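Local coordinates for uncharacterized protein (PDB 4JZA) that probably acts as a phosphoinositide phosphatase, removing the 3-phosphate from phosphatidylinositol 3-phosphate, with a likely role in lipid metabolism at the pathogen-host interface, at residues V7-G12 and V146-M151; K68-T73 and K676-L681; K755-V760 and G779-F784. All coordinates share one frame; numbering follows the deposited sequence.

Contact 1 (V7-G12 and V146-M151)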
ATOM      1  N   VAL A   7      11.394  10.511  20.869  1.00 49.96           N
ATOM      2  CA  VAL A   7      10.643  10.688  22.082  1.00 49.31           C
ATOM      3  C   VAL A   7       9.875  11.977  21.908  1.00 49.13           C
ATOM      4  O   VAL A   7      10.460  13.021  21.642  1.00 49.23           O
ATOM      5  CB  VAL A   7      11.563  10.801  23.286  1.00 54.07           C
ATOM      6  CG1 VAL A   7      10.763  11.133  24.530  1.00 56.08           C
ATOM      7  CG2 VAL A   7      12.356   9.501  23.467  1.00 57.26           C
ATOM      8  N   ARG A   8       8.555  11.865  21.994  1.00 48.08           N
ATOM      9  CA  ARG A   8       7.660  12.965  21.806  1.00 43.78           C
ATOM     10  C   ARG A   8       7.339  13.438  23.174  1.00 45.57           C
ATOM     11  O   ARG A   8       6.956  12.655  24.055  1.00 41.99           O
ATOM     12  CB  ARG A   8       6.390  12.517  21.101  1.00 42.19           C
ATOM     13  CG  ARG A   8       6.668  12.003  19.693  1.00 40.26           C
ATOM     14  CD  ARG A   8       5.437  11.456  19.040  1.00 37.11           C
ATOM     15  NE  ARG A   8       4.436  12.489  18.928  1.00 36.53           N
ATOM     16  CZ  ARG A   8       3.274  12.481  19.583  1.00 40.90           C
ATOM     17  NH1 ARG A   8       2.912  11.498  20.423  1.00 43.85           N
ATOM     18  NH2 ARG A   8       2.432  13.469  19.407  1.00 42.97           N
ATOM     19  N   VAL A   9       7.392  14.751  23.299  1.00 48.69           N
ATOM     20  CA  VAL A   9       7.430  15.423  24.559  1.00 50.67           C
ATOM     21  C   VAL A   9       6.506  16.634  24.478  1.00 48.02           C
ATOM     22  O   VAL A   9       6.582  17.367  23.550  1.00 51.13           O
ATOM     23  CB  VAL A   9       8.896  15.772  24.756  1.00 54.29           C
ATOM     24  CG1 VAL A   9       9.094  17.178  25.252  1.00 63.96           C
ATOM     25  CG2 VAL A   9       9.552  14.745  25.657  1.00 56.08           C
ATOM     26  N   PRO A  10       5.590  16.820  25.420  1.00 51.04           N
ATOM     27  CA  PRO A  10       4.701  17.942  25.270  1.00 52.79           C
ATOM     28  C   PRO A  10       5.418  19.247  25.167  1.00 58.98           C
ATOM     29  O   PRO A  10       6.426  19.462  25.836  1.00 60.89           O
ATOM     30  CB  PRO A  10       3.862  17.937  26.555  1.00 53.09           C
ATOM     31  CG  PRO A  10       4.495  16.969  27.446  1.00 55.40           C
ATOM     32  CD  PRO A  10       5.210  15.998  26.567  1.00 55.40           C
ATOM     33  N   HIS A  11       4.851  20.129  24.351  1.00 68.51           N
ATOM     34  CA  HIS A  11       5.414  21.421  24.112  1.00 73.32           C
ATOM     35  C   HIS A  11       5.502  22.200  25.400  1.00 73.79           C
ATOM     36  O   HIS A  11       4.541  22.251  26.167  1.00 63.37           O
ATOM     37  CB  HIS A  11       4.580  22.195  23.117  1.00 77.95           C
ATOM     38  CG  HIS A  11       4.953  23.636  23.033  1.00 87.50           C
ATOM     39  ND1 HIS A  11       6.042  24.081  22.304  1.00 89.85           N
ATOM     40  CD2 HIS A  11       4.397  24.733  23.604  1.00 84.17           C
ATOM     41  CE1 HIS A  11       6.126  25.396  22.420  1.00 97.69           C
ATOM     42  NE2 HIS A  11       5.140  25.814  23.200  1.00 93.06           N
ATOM     43  N   GLY A  12       6.686  22.778  25.609  1.00 79.56           N
ATOM     44  CA  GLY A  12       6.927  23.704  26.684  1.00 89.60           C
ATOM     45  C   GLY A  12       7.022  23.098  28.065  1.00 96.16           C
ATOM     46  O   GLY A  12       6.720  23.769  29.050  1.00104.85           O
ATOM     47  N   VAL A 146       8.436   6.830  21.287  1.00 42.50           N
ATOM     48  CA  VAL A 146       8.138   6.923  22.714  1.00 41.51           C
ATOM     49  C   VAL A 146       7.377   8.206  22.886  1.00 38.51           C
ATOM     50  O   VAL A 146       7.762   9.208  22.325  1.00 37.02           O
ATOM     51  CB  VAL A 146       9.421   7.018  23.557  1.00 43.12           C
ATOM     52  CG1 VAL A 146       9.077   7.179  25.021  1.00 43.54           C
ATOM     53  CG2 VAL A 146      10.314   5.810  23.355  1.00 42.38           C
ATOM     54  N   THR A 147       6.290   8.175  23.626  1.00 39.99           N
ATOM     55  CA  THR A 147       5.538   9.392  23.901  1.00 41.66           C
ATOM     56  C   THR A 147       5.454   9.622  25.426  1.00 45.21           C
ATOM     57  O   THR A 147       4.913   8.831  26.190  1.00 46.16           O
ATOM     58  CB  THR A 147       4.127   9.372  23.262  1.00 40.23           C
ATOM     59  OG1 THR A 147       4.210   9.229  21.808  1.00 36.52           O
ATOM     60  CG2 THR A 147       3.384  10.669  23.619  1.00 39.17           C
ATOM     61  N   LEU A 148       5.958  10.775  25.839  1.00 47.06           N
ATOM     62  CA  LEU A 148       6.000  11.134  27.242  1.00 48.67           C
ATOM     63  C   LEU A 148       4.878  12.079  27.615  1.00 46.36           C
ATOM     64  O   LEU A 148       4.701  13.125  27.014  1.00 45.09           O
ATOM     65  CB  LEU A 148       7.339  11.779  27.573  1.00 52.32           C
ATOM     66  CG  LEU A 148       7.576  12.219  29.013  1.00 55.30           C
ATOM     67  CD1 LEU A 148       9.063  12.210  29.302  1.00 57.65           C
ATOM     68  CD2 LEU A 148       7.004  13.602  29.253  1.00 54.64           C
ATOM     69  N   LEU A 149       4.121  11.679  28.625  1.00 50.26           N
ATOM     70  CA  LEU A 149       3.018  12.456  29.150  1.00 53.58           C
ATOM     71  C   LEU A 149       3.206  12.671  30.643  1.00 53.52           C
ATOM     72  O   LEU A 149       3.495  11.721  31.367  1.00 50.93           O
ATOM     73  CB  LEU A 149       1.714  11.710  28.905  1.00 56.31           C
ATOM     74  CG  LEU A 149       0.433  12.517  28.776  1.00 57.03           C
ATOM     75  CD1 LEU A 149       0.650  13.697  27.858  1.00 60.38           C
ATOM     76  CD2 LEU A 149      -0.668  11.626  28.243  1.00 60.91           C
ATOM     77  N   PRO A 150       3.029  13.987  31.104  1.00 54.51           N
ATOM     78  CA  PRO A 150       3.142  14.109  32.566  1.00 55.73           C
ATOM     79  C   PRO A 150       1.855  13.710  33.277  1.00 56.28           C
ATOM     80  O   PRO A 150       0.790  14.205  32.950  1.00 53.54           O
ATOM     81  CB  PRO A 150       3.402  15.590  32.768  1.00 56.00           C
ATOM     82  CG  PRO A 150       2.505  16.216  31.788  1.00 57.60           C
ATOM     83  CD  PRO A 150       2.775  15.413  30.561  1.00 55.25           C
HETATM   84  N   MSE A 151       1.968  12.800  34.233  1.00 62.45           N
HETATM   85  CA  MSE A 151       0.861  12.395  35.060  1.00 67.02           C
HETATM   86  C   MSE A 151       1.430  11.928  36.351  1.00 65.22           C
HETATM   87  O   MSE A 151       2.521  11.351  36.315  1.00 70.25           O
HETATM   88  CB  MSE A 151       0.290  11.150  34.431  1.00 70.85           C
HETATM   89  CG  MSE A 151      -0.749  11.451  33.378  1.00 78.30           C
HETATM   90 SE   MSE A 151      -1.707   9.762  33.159  0.93 96.68          SE
HETATM   91  CE  MSE A 151      -2.198   9.980  31.275  1.00 84.73           C
TER
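Between 7-12 and 146-151, on the neighbouring parallel strands 5-10 and 144-150, Arg8 makes both backbone hydrogen bonds: its N donates to Val146 O at 2.8 Å, in the carbonyl plane, and its O accepts Leu148 N at 2.8 Å, almost along the C=O axis (C=O...N 174°). One residue thus bridges two alternate partners, the parallel-sheet pattern. A third bond joins side chains on one face. Arg8 CG lies anti to the carbonyl carbon, and a bend at chi3 (61°) brings NH1 to Thr147 OG1 at 3.0 Å, with the oxygen in the guanidinium plane. Thr147 OG1 also bonds His604 ND1, and Arg8 NH2 bonds Ser602 O, so NH1 and NH2 each have an acceptor, while Tyr35 makes a cation-pi contact with the group. On the other face Val7 and Val146 run alongside each other, Val7 CG2 meeting Val146 CB at 3.8 Å. Pro10 and Leu148 cross at about a right angle, CD of the proline 4.0 Å from Leu148 CD2, and Pro10 CG faces Pro150 CD tip to tip at 3.9 Å. Strand 31-35 flanks 5-10 on its other edge, strand 159-166 continues the sheet beyond 144-150, and helix 587-602 approaches the face bearing Thr147.

Contact 2 (K68-T73 and K676-L681)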
ATOM      1  N   LYS A  68       9.871   4.597 -25.962  1.00 67.72           N
ATOM      2  CA  LYS A  68       8.805   4.812 -26.917  1.00 68.91           C
ATOM      3  C   LYS A  68       7.541   5.447 -26.345  1.00 62.38           C
ATOM      4  O   LYS A  68       6.674   5.854 -27.103  1.00 64.16           O
ATOM      5  CB  LYS A  68       8.379   3.466 -27.496  1.00 83.76           C
ATOM      6  CG  LYS A  68       9.477   2.647 -28.163  1.00 95.08           C
ATOM      7  CD  LYS A  68       9.338   2.678 -29.672  1.00111.17           C
ATOM      8  CE  LYS A  68       9.953   1.440 -30.308  1.00120.66           C
ATOM      9  NZ  LYS A  68      10.661   1.824 -31.554  1.00126.54           N
ATOM     10  N   ASN A  69       7.367   5.511 -25.031  1.00 62.62           N
ATOM     11  CA  ASN A  69       6.130   6.121 -24.501  1.00 56.36           C
ATOM     12  C   ASN A  69       6.040   7.611 -24.713  1.00 52.29           C
ATOM     13  O   ASN A  69       4.951   8.122 -24.931  1.00 45.86           O
ATOM     14  CB  ASN A  69       6.003   5.871 -23.018  1.00 61.43           C
ATOM     15  CG  ASN A  69       5.690   4.438 -22.700  1.00 61.68           C
ATOM     16  OD1 ASN A  69       5.275   3.680 -23.559  1.00 62.78           O
ATOM     17  ND2 ASN A  69       5.860   4.071 -21.448  1.00 60.28           N
ATOM     18  N   THR A  70       7.186   8.300 -24.691  1.00 51.89           N
ATOM     19  CA  THR A  70       7.222   9.754 -24.526  1.00 49.34           C
ATOM     20  C   THR A  70       8.618  10.229 -24.812  1.00 47.43           C
ATOM     21  O   THR A  70       9.563   9.546 -24.451  1.00 48.11           O
ATOM     22  CB  THR A  70       6.869  10.104 -23.063  1.00 52.23           C
ATOM     23  OG1 THR A  70       5.458  10.055 -22.908  1.00 57.22           O
ATOM     24  CG2 THR A  70       7.252  11.450 -22.668  1.00 52.09           C
ATOM     25  N   PRO A  71       8.759  11.419 -25.434  1.00 46.81           N
ATOM     26  CA  PRO A  71      10.069  12.033 -25.614  1.00 46.48           C
ATOM     27  C   PRO A  71      10.610  12.759 -24.370  1.00 47.19           C
ATOM     28  O   PRO A  71      11.543  13.550 -24.472  1.00 50.49           O
ATOM     29  CB  PRO A  71       9.796  13.062 -26.714  1.00 46.31           C
ATOM     30  CG  PRO A  71       8.438  13.574 -26.358  1.00 47.27           C
ATOM     31  CD  PRO A  71       7.690  12.325 -25.913  1.00 47.06           C
ATOM     32  N   LEU A  72      10.039  12.530 -23.204  1.00 48.15           N
ATOM     33  CA  LEU A  72      10.394  13.309 -22.058  1.00 46.63           C
ATOM     34  C   LEU A  72      11.484  12.572 -21.290  1.00 44.48           C
ATOM     35  O   LEU A  72      11.521  11.336 -21.256  1.00 41.02           O
ATOM     36  CB  LEU A  72       9.167  13.534 -21.201  1.00 50.67           C
ATOM     37  CG  LEU A  72       7.989  14.325 -21.775  1.00 52.10           C
ATOM     38  CD1 LEU A  72       6.859  14.381 -20.751  1.00 49.77           C
ATOM     39  CD2 LEU A  72       8.400  15.745 -22.118  1.00 55.13           C
ATOM     40  N   THR A  73      12.372  13.337 -20.669  1.00 44.58           N
ATOM     41  CA  THR A  73      13.505  12.788 -19.940  1.00 43.51           C
ATOM     42  C   THR A  73      13.129  12.711 -18.470  1.00 46.40           C
ATOM     43  O   THR A  73      12.251  13.462 -17.956  1.00 44.58           O
ATOM     44  CB  THR A  73      14.733  13.715 -20.026  1.00 46.69           C
ATOM     45  OG1 THR A  73      14.430  14.995 -19.432  1.00 46.56           O
ATOM     46  CG2 THR A  73      15.128  13.956 -21.476  1.00 46.79           C
ATOM     47  N   LYS A 676      -2.869  17.869 -22.854  1.00 49.44           N
ATOM     48  CA  LYS A 676      -2.399  19.141 -22.364  1.00 50.50           C
ATOM     49  C   LYS A 676      -1.105  19.040 -21.575  1.00 45.88           C
ATOM     50  O   LYS A 676      -0.298  19.969 -21.596  1.00 48.80           O
ATOM     51  CB  LYS A 676      -3.493  19.789 -21.524  1.00 56.93           C
ATOM     52  CG  LYS A 676      -3.062  21.053 -20.770  1.00 69.28           C
ATOM     53  CD  LYS A 676      -4.214  22.042 -20.573  1.00 77.47           C
ATOM     54  CE  LYS A 676      -3.717  23.412 -20.132  1.00 82.42           C
ATOM     55  NZ  LYS A 676      -4.895  24.269 -19.839  1.00 84.72           N
ATOM     56  N   LEU A 677      -0.931  17.937 -20.862  1.00 40.59           N
ATOM     57  CA  LEU A 677       0.189  17.750 -19.948  1.00 42.68           C
ATOM     58  C   LEU A 677       1.472  17.470 -20.726  1.00 43.57           C
ATOM     59  O   LEU A 677       2.535  18.058 -20.442  1.00 46.69           O
ATOM     60  CB  LEU A 677      -0.107  16.598 -18.935  1.00 41.27           C
ATOM     61  CG  LEU A 677       1.043  16.167 -17.995  1.00 42.51           C
ATOM     62  CD1 LEU A 677       1.449  17.240 -16.970  1.00 41.39           C
ATOM     63  CD2 LEU A 677       0.723  14.860 -17.306  1.00 39.83           C
ATOM     64  N   LEU A 678       1.359  16.557 -21.691  1.00 42.45           N
ATOM     65  CA  LEU A 678       2.433  16.221 -22.623  1.00 40.04           C
ATOM     66  C   LEU A 678       2.968  17.456 -23.327  1.00 39.69           C
ATOM     67  O   LEU A 678       4.160  17.601 -23.447  1.00 40.69           O
ATOM     68  CB  LEU A 678       1.934  15.228 -23.660  1.00 38.65           C
ATOM     69  CG  LEU A 678       2.957  14.834 -24.733  1.00 40.99           C
ATOM     70  CD1 LEU A 678       4.126  14.083 -24.187  1.00 40.05           C
ATOM     71  CD2 LEU A 678       2.345  13.997 -25.819  1.00 42.33           C
ATOM     72  N   CYS A 679       2.074  18.327 -23.788  1.00 39.71           N
ATOM     73  CA  CYS A 679       2.452  19.568 -24.404  1.00 40.47           C
ATOM     74  C   CYS A 679       3.115  20.515 -23.399  1.00 40.54           C
ATOM     75  O   CYS A 679       4.083  21.170 -23.726  1.00 38.47           O
ATOM     76  CB  CYS A 679       1.251  20.280 -25.015  1.00 41.47           C
ATOM     77  SG  CYS A 679       0.416  19.401 -26.373  0.97 43.22           S
ATOM     78  N   ARG A 680       2.570  20.621 -22.202  1.00 44.47           N
ATOM     79  CA  ARG A 680       3.120  21.509 -21.173  1.00 45.12           C
ATOM     80  C   ARG A 680       4.569  21.147 -20.877  1.00 43.36           C
ATOM     81  O   ARG A 680       5.423  22.042 -20.795  1.00 39.66           O
ATOM     82  CB  ARG A 680       2.310  21.416 -19.898  1.00 47.64           C
ATOM     83  CG  ARG A 680       3.026  21.989 -18.687  1.00 51.17           C
ATOM     84  CD  ARG A 680       2.092  22.194 -17.532  1.00 50.25           C
ATOM     85  NE  ARG A 680       1.224  23.326 -17.823  1.00 55.37           N
ATOM     86  CZ  ARG A 680      -0.057  23.384 -17.483  1.00 60.05           C
ATOM     87  NH1 ARG A 680      -0.654  22.350 -16.882  1.00 58.33           N
ATOM     88  NH2 ARG A 680      -0.759  24.458 -17.799  1.00 61.87           N
ATOM     89  N   LEU A 681       4.815  19.840 -20.762  1.00 39.48           N
ATOM     90  CA  LEU A 681       6.112  19.311 -20.422  1.00 39.60           C
ATOM     91  C   LEU A 681       7.057  19.308 -21.602  1.00 40.79           C
ATOM     92  O   LEU A 681       8.266  19.465 -21.423  1.00 39.79           O
ATOM     93  CB  LEU A 681       5.976  17.866 -19.894  1.00 41.53           C
ATOM     94  CG  LEU A 681       5.318  17.649 -18.516  1.00 41.24           C
ATOM     95  CD1 LEU A 681       5.342  16.180 -18.082  1.00 41.77           C
ATOM     96  CD2 LEU A 681       5.981  18.521 -17.459  1.00 40.48           C
TER
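Plain apolar loop-on-helix packing carries this contact: the loop linking helices 41-62 and 74-87 docks on the first turns of helix 676-702, some 600 residues away in the chain. Its main pair is Leu72 and Leu681. Both leucines have CG anti to the carbonyl carbon (chi1 -63° and -70°), and their side chains cross at about a right angle. Leu72 CD1 does most of the touching, lying 3.6 Å from Leu681 CD1 and 3.7 Å from Leu681 CB, while the other branch, CD2, sits over the helix backbone at 3.8 Å from Leu681 O. The two methyls thus straddle Leu681, CD1 on its side chain and CD2 reaching on to its carbonyl.

A looser second group gathers round Leu678, one helical turn earlier. Its CB does not point straight at the loop, but with CG anti to the backbone N (chi1 178°) the side chain swings its CD1 toward it. That methyl then lies 4.3 Å from Pro71 CD and 4.4 Å from both Thr70 CG2 and Leu72 CD1.

The polar groups stay within the loop or turn to outside partners. Thr70 OG1 makes a weak hydrogen bond to Asn69 O at 2.8 Å, and the threonine methyl lies on the side of Leu678. Asn69 ND2 bonds Asn116 O, at the end of helix 95-116. Thr73 is the N-cap of helix 74-87, its OG1 accepting Thr76 N.

Helices 74-87 and 95-116 extend the same buried layer: Leu681 packs on Leu77, Tyr80 and Leu112, and Leu677 on Tyr80 and Leu115. Helix 748-761 covers another side of helix 676-702, where Leu757 meets Cys679.

Contact 3 (K755-V760 and G779-F784)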
ATOM      1  N   LYS A 755       0.809  26.001 -26.013  1.00 49.97           N
ATOM      2  CA  LYS A 755      -0.515  26.162 -26.557  1.00 54.31           C
ATOM      3  C   LYS A 755      -0.567  25.833 -28.029  1.00 49.44           C
ATOM      4  O   LYS A 755      -1.504  25.225 -28.479  1.00 53.29           O
ATOM      5  CB  LYS A 755      -1.030  27.578 -26.296  1.00 59.69           C
ATOM      6  CG  LYS A 755      -1.483  27.797 -24.854  1.00 61.98           C
ATOM      7  CD  LYS A 755      -1.688  29.277 -24.625  1.00 73.41           C
ATOM      8  CE  LYS A 755      -2.318  29.562 -23.282  1.00 79.35           C
ATOM      9  NZ  LYS A 755      -3.154  30.793 -23.404  1.00 84.28           N
ATOM     10  N   ILE A 756       0.448  26.240 -28.772  1.00 46.26           N
ATOM     11  CA  ILE A 756       0.534  25.922 -30.160  1.00 41.33           C
ATOM     12  C   ILE A 756       0.624  24.439 -30.381  1.00 41.24           C
ATOM     13  O   ILE A 756       0.057  23.920 -31.331  1.00 42.46           O
ATOM     14  CB  ILE A 756       1.742  26.595 -30.772  1.00 44.08           C
ATOM     15  CG1 ILE A 756       1.453  28.111 -30.893  1.00 45.71           C
ATOM     16  CG2 ILE A 756       2.066  26.002 -32.146  1.00 42.84           C
ATOM     17  CD1 ILE A 756       2.672  28.951 -31.248  1.00 42.86           C
ATOM     18  N   LEU A 757       1.349  23.746 -29.520  1.00 39.79           N
ATOM     19  CA  LEU A 757       1.418  22.311 -29.598  1.00 38.26           C
ATOM     20  C   LEU A 757       0.113  21.583 -29.236  1.00 39.18           C
ATOM     21  O   LEU A 757      -0.152  20.520 -29.767  1.00 39.00           O
ATOM     22  CB  LEU A 757       2.514  21.819 -28.694  1.00 39.49           C
ATOM     23  CG  LEU A 757       3.970  22.060 -29.040  1.00 40.41           C
ATOM     24  CD1 LEU A 757       4.803  21.792 -27.793  1.00 40.22           C
ATOM     25  CD2 LEU A 757       4.418  21.126 -30.144  1.00 42.45           C
ATOM     26  N   GLN A 758      -0.676  22.131 -28.316  1.00 42.49           N
ATOM     27  CA  GLN A 758      -2.059  21.684 -28.112  1.00 44.60           C
ATOM     28  C   GLN A 758      -2.876  21.691 -29.445  1.00 43.98           C
ATOM     29  O   GLN A 758      -3.554  20.707 -29.796  1.00 38.81           O
ATOM     30  CB  GLN A 758      -2.790  22.576 -27.101  1.00 49.76           C
ATOM     31  CG  GLN A 758      -2.812  22.041 -25.677  1.00 59.91           C
ATOM     32  CD  GLN A 758      -2.944  23.137 -24.609  1.00 65.42           C
ATOM     33  OE1 GLN A 758      -3.218  24.305 -24.887  1.00 72.30           O
ATOM     34  NE2 GLN A 758      -2.749  22.750 -23.386  1.00 72.92           N
ATOM     35  N   VAL A 759      -2.830  22.812 -30.170  1.00 39.53           N
ATOM     36  CA  VAL A 759      -3.473  22.874 -31.452  1.00 38.65           C
ATOM     37  C   VAL A 759      -3.005  21.769 -32.414  1.00 38.10           C
ATOM     38  O   VAL A 759      -3.818  21.004 -32.924  1.00 37.48           O
ATOM     39  CB  VAL A 759      -3.197  24.200 -32.124  1.00 39.03           C
ATOM     40  CG1 VAL A 759      -3.773  24.173 -33.533  1.00 37.92           C
ATOM     41  CG2 VAL A 759      -3.836  25.323 -31.308  1.00 39.48           C
ATOM     42  N   VAL A 760      -1.701  21.693 -32.638  1.00 36.59           N
ATOM     43  CA  VAL A 760      -1.119  20.686 -33.502  1.00 37.87           C
ATOM     44  C   VAL A 760      -1.479  19.256 -33.101  1.00 37.50           C
ATOM     45  O   VAL A 760      -1.721  18.412 -33.941  1.00 34.83           O
ATOM     46  CB  VAL A 760       0.439  20.807 -33.528  1.00 39.70           C
ATOM     47  CG1 VAL A 760       1.095  19.571 -34.165  1.00 38.93           C
ATOM     48  CG2 VAL A 760       0.879  22.068 -34.284  1.00 39.73           C
ATOM     49  N   GLY A 779       3.753  19.040 -39.130  1.00 35.58           N
ATOM     50  CA  GLY A 779       4.672  17.892 -39.049  1.00 34.13           C
ATOM     51  C   GLY A 779       5.848  18.070 -38.110  1.00 32.43           C
ATOM     52  O   GLY A 779       6.194  17.206 -37.345  1.00 31.10           O
ATOM     53  N   ARG A 780       6.496  19.209 -38.179  1.00 35.29           N
ATOM     54  CA  ARG A 780       7.669  19.436 -37.327  1.00 35.58           C
ATOM     55  C   ARG A 780       7.298  19.621 -35.881  1.00 35.81           C
ATOM     56  O   ARG A 780       7.948  19.031 -35.002  1.00 35.80           O
ATOM     57  CB  ARG A 780       8.443  20.678 -37.766  1.00 35.82           C
ATOM     58  CG  ARG A 780       9.056  20.538 -39.130  1.00 35.94           C
ATOM     59  CD  ARG A 780      10.203  19.580 -39.110  1.00 36.41           C
ATOM     60  NE  ARG A 780      10.721  19.408 -40.449  1.00 37.59           N
ATOM     61  CZ  ARG A 780      11.789  18.686 -40.764  1.00 37.03           C
ATOM     62  NH1 ARG A 780      12.461  18.067 -39.854  1.00 38.72           N
ATOM     63  NH2 ARG A 780      12.227  18.640 -41.997  1.00 38.30           N
ATOM     64  N   LEU A 781       6.302  20.482 -35.634  1.00 35.27           N
ATOM     65  CA  LEU A 781       5.812  20.679 -34.297  1.00 34.12           C
ATOM     66  C   LEU A 781       5.350  19.347 -33.740  1.00 35.64           C
ATOM     67  O   LEU A 781       5.632  19.025 -32.595  1.00 36.30           O
ATOM     68  CB  LEU A 781       4.699  21.696 -34.270  1.00 34.71           C
ATOM     69  CG  LEU A 781       5.285  23.110 -34.296  1.00 36.28           C
ATOM     70  CD1 LEU A 781       4.229  24.159 -34.591  1.00 37.14           C
ATOM     71  CD2 LEU A 781       5.952  23.452 -32.987  1.00 35.53           C
ATOM     72  N   ARG A 782       4.659  18.536 -34.524  1.00 35.78           N
ATOM     73  CA  ARG A 782       4.191  17.288 -33.959  1.00 36.85           C
ATOM     74  C   ARG A 782       5.370  16.385 -33.650  1.00 36.80           C
ATOM     75  O   ARG A 782       5.334  15.558 -32.727  1.00 37.04           O
ATOM     76  CB  ARG A 782       3.165  16.630 -34.862  1.00 39.97           C
ATOM     77  CG  ARG A 782       2.621  15.266 -34.436  1.00 39.38           C
ATOM     78  CD  ARG A 782       1.868  14.600 -35.623  1.00 41.54           C
ATOM     79  NE  ARG A 782       0.480  15.012 -35.536  1.00 46.04           N
ATOM     80  CZ  ARG A 782      -0.233  15.659 -36.451  1.00 56.07           C
ATOM     81  NH1 ARG A 782       0.192  15.942 -37.708  1.00 63.92           N
ATOM     82  NH2 ARG A 782      -1.451  15.976 -36.105  1.00 57.31           N
ATOM     83  N   SER A 783       6.461  16.565 -34.363  1.00 41.57           N
ATOM     84  CA  SER A 783       7.653  15.729 -34.096  1.00 43.16           C
ATOM     85  C   SER A 783       8.222  15.906 -32.675  1.00 41.53           C
ATOM     86  O   SER A 783       8.944  15.043 -32.216  1.00 43.66           O
ATOM     87  CB  SER A 783       8.738  15.912 -35.162  1.00 42.47           C
ATOM     88  OG  SER A 783       9.707  16.901 -34.825  1.00 43.30           O
ATOM     89  N   PHE A 784       7.882  16.994 -31.990  1.00 40.03           N
ATOM     90  CA  PHE A 784       8.279  17.199 -30.580  1.00 41.61           C
ATOM     91  C   PHE A 784       7.419  16.471 -29.548  1.00 42.77           C
ATOM     92  O   PHE A 784       7.805  16.402 -28.390  1.00 45.48           O
ATOM     93  CB  PHE A 784       8.232  18.679 -30.193  1.00 41.93           C
ATOM     94  CG  PHE A 784       9.210  19.526 -30.905  1.00 39.25           C
ATOM     95  CD1 PHE A 784      10.544  19.462 -30.598  1.00 40.71           C
ATOM     96  CD2 PHE A 784       8.792  20.410 -31.843  1.00 40.51           C
ATOM     97  CE1 PHE A 784      11.461  20.272 -31.238  1.00 41.72           C
ATOM     98  CE2 PHE A 784       9.695  21.222 -32.502  1.00 43.76           C
ATOM     99  CZ  PHE A 784      11.035  21.153 -32.193  1.00 42.21           C
TER
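Leu781 overlaps three residues of helix 748-761 at once. With CG anti to the carbonyl carbon (chi1 -81°), it crosses Ile756 obliquely, its CD1 3.7 Å from Ile756 CG2, and its CD2 lies 4.0 Å from Leu757 CD2. Val760 crosses at about a right angle and rests CG2 on Leu781 CB at 3.8 Å. The leucine thus enters among side chains spaced at i, i+1 and i+4 along the facing helix. Leu757 CB does not head directly for the second segment, yet the end of the side chain reaches it, placing CD2 3.4 Å from Leu781 O.

Helices 748-761 and 772-782 are successive members of the all-helical C-terminal phosphoinositide phosphatase region, joined by a loop of about ten residues. Helix 731-740 backs Ile756, helix 676-702 reaches Leu757 and Phe784 through Val682, and Trp805 of helix 794-817 packs on Leu781, so the apolar layer is shared by several helices.

At the border of the layer Val760 CG1, anti to its backbone N, touches Arg782 CB at 3.7 Å. The arginine chain bends at chi3 (-90°) and brings NH2 to 3.3 Å from Val760 O, but the angle is too poor for a hydrogen bond; the charge is instead paired with Glu765 through NE. Ser783 OG donates a hydrogen bond to Arg780 O (2.8 Å), in the carbonyl plane on a lone pair. Phe784 follows, its ring edge-to-face with that of Phe794.

Overall arrangement
Contact 1 stands apart in the mixed sheet, its centre 49 Å from contact 2 and 59 Å from contact 3. Contacts 2 and 3 are neighbours, with centres 12 Å apart: Lys676 and Cys679 pack on Gln758, and Pro71 meets Phe784. Helix 676-702 links them, carrying a segment of contact 2 and packing against both segments of contact 3. Along the chain contacts 1 and 2 cross, since 68-73 falls between the strands of contact 1 and its partner 676-681 comes after both; contact 3 follows. The chain between strands 5-10 and 144-150 includes helices 74-87 and 95-116, which pack on helix 676-702 and so probably help connect the C-terminal helices with the sheet-bearing part.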